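Local coordinates for SusD superfamily protein (Bacteroides vulgatus ATCC 8482, PDB 3JQ0), which probably binds sugars at the cell surface, as a SusD-family outer-membrane protein thought to take part in nutrient uptake, at residues A[75-79]-A[114-118]. Residues are numbered along the deposited sequence; the frame is centred on the assembly and turned at random.
Sequences MYKII and LYFHL
The helical segments M75–I79 and L114–L118 run nearly antiparallel, at 154°, with their axes 10.9 Å apart. M75 and L114 have the nearest CA atoms, at 6.9 Å. No hydrogen bond links the two segments. M75, a selenomethionine, reaches across: its SE lies 3.8 Å from L114 CD2. A bend at chi3 (-105°) brings its CE to L118 CD2, at 3.6 Å. L114 CD1 packs against both I78 and I79, with I78 CG2 at 3.7 Å. I79 CD1 sits over one face of the Y115 ring, 4.0 Å from its centroid, in a CH-pi contact. I79 CG2 lies 3.6 Å from Y115 OH. The Y76 and Y115 side chains cross at about a right angle, and Y76 also touches L118 CD1. Both tyrosine hydroxyls turn to the loop after helix 97-122: Y76 OH bonds to V126 O, Y115 OH to Y128 O. An alanine in place of Y115 would probably leave I79 CD1 without its ring face and Y128 O without this hydroxyl. From helix 9-25, L22 packs on I78 and L23 on L114. Helices 75-91 and 97-122 form an antiparallel helical hairpin, consistent with the TPR-like helical part of the SusD fold.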
# COMPACT_ATOMS: atom_id res chain seq x y z
N MSE A 75 5.07 1.64 -16.10
CA MSE A 75 4.16 0.47 -16.11
C MSE A 75 3.86 -0.11 -17.48
O MSE A 75 3.57 -1.30 -17.58
CB MSE A 75 2.90 0.79 -15.33
CG MSE A 75 3.13 0.90 -13.84
SE MSE A 75 1.44 1.17 -12.88
CE MSE A 75 1.60 3.00 -12.47
N TYR A 76 3.97 0.70 -18.53
CA TYR A 76 3.59 0.21 -19.85
C TYR A 76 4.51 -0.88 -20.38
O TYR A 76 4.08 -1.79 -21.07
CB TYR A 76 3.44 1.30 -20.88
CG TYR A 76 2.09 1.98 -20.76
CD1 TYR A 76 0.97 1.41 -21.32
CD2 TYR A 76 1.92 3.14 -20.05
CE1 TYR A 76 -0.30 1.99 -21.20
CE2 TYR A 76 0.65 3.74 -19.90
CZ TYR A 76 -0.45 3.18 -20.48
OH TYR A 76 -1.65 3.79 -20.35
N LYS A 77 5.79 -0.86 -20.05
CA LYS A 77 6.64 -1.95 -20.57
C LYS A 77 6.34 -3.25 -19.81
O LYS A 77 6.57 -4.32 -20.35
CB LYS A 77 8.11 -1.60 -20.67
CG LYS A 77 8.80 -1.41 -19.35
CD LYS A 77 10.30 -1.18 -19.67
CE LYS A 77 11.18 -0.74 -18.54
NZ LYS A 77 11.21 -1.76 -17.49
N ILE A 78 5.79 -3.17 -18.56
CA ILE A 78 5.28 -4.38 -17.90
C ILE A 78 4.04 -4.89 -18.59
O ILE A 78 3.92 -6.07 -18.89
CB ILE A 78 4.99 -4.17 -16.38
CG1 ILE A 78 6.13 -3.39 -15.68
CG2 ILE A 78 4.67 -5.47 -15.71
CD1 ILE A 78 5.86 -3.07 -14.24
N ILE A 79 3.12 -3.98 -18.86
CA ILE A 79 1.88 -4.30 -19.56
C ILE A 79 2.19 -5.00 -20.89
O ILE A 79 1.56 -6.01 -21.24
CB ILE A 79 0.99 -3.04 -19.71
CG1 ILE A 79 0.46 -2.62 -18.33
CG2 ILE A 79 -0.17 -3.28 -20.68
CD1 ILE A 79 -0.10 -1.19 -18.29
N LEU A 114 -2.37 -3.14 -12.72
CA LEU A 114 -1.60 -2.01 -13.19
C LEU A 114 -2.50 -0.92 -13.76
O LEU A 114 -2.31 0.26 -13.44
CB LEU A 114 -0.53 -2.45 -14.20
CG LEU A 114 0.55 -3.36 -13.67
CD1 LEU A 114 1.47 -3.85 -14.78
CD2 LEU A 114 1.39 -2.66 -12.57
N TYR A 115 -3.47 -1.29 -14.58
CA TYR A 115 -4.38 -0.31 -15.09
C TYR A 115 -5.17 0.40 -14.00
O TYR A 115 -5.54 1.58 -14.18
CB TYR A 115 -5.31 -0.86 -16.17
CG TYR A 115 -4.65 -0.87 -17.56
CD1 TYR A 115 -4.42 0.30 -18.23
CD2 TYR A 115 -4.22 -2.05 -18.14
CE1 TYR A 115 -3.79 0.31 -19.47
CE2 TYR A 115 -3.63 -2.07 -19.38
CZ TYR A 115 -3.41 -0.90 -20.05
OH TYR A 115 -2.77 -0.83 -21.29
N PHE A 116 -5.44 -0.27 -12.87
CA PHE A 116 -6.17 0.37 -11.76
C PHE A 116 -5.30 1.40 -11.02
O PHE A 116 -5.80 2.44 -10.61
CB PHE A 116 -6.76 -0.70 -10.86
CG PHE A 116 -7.65 -0.18 -9.76
CD1 PHE A 116 -8.72 0.67 -10.04
CD2 PHE A 116 -7.44 -0.56 -8.45
CE1 PHE A 116 -9.54 1.13 -9.05
CE2 PHE A 116 -8.27 -0.08 -7.45
CZ PHE A 116 -9.34 0.75 -7.75
N HIS A 117 -3.99 1.16 -10.89
CA HIS A 117 -3.08 2.23 -10.45
C HIS A 117 -3.11 3.39 -11.42
O HIS A 117 -3.15 4.56 -11.05
CB HIS A 117 -1.66 1.72 -10.29
CG HIS A 117 -1.38 1.01 -9.01
ND1 HIS A 117 -1.37 1.61 -7.78
CD2 HIS A 117 -1.01 -0.28 -8.81
CE1 HIS A 117 -1.05 0.71 -6.87
NE2 HIS A 117 -0.84 -0.46 -7.47
N LEU A 118 -3.04 3.07 -12.72
CA LEU A 118 -3.04 4.14 -13.75
C LEU A 118 -4.33 4.97 -13.72
O LEU A 118 -4.28 6.19 -13.79
CB LEU A 118 -2.81 3.55 -15.16
CG LEU A 118 -1.43 2.91 -15.43
CD1 LEU A 118 -1.40 2.23 -16.79
CD2 LEU A 118 -0.36 3.99 -15.34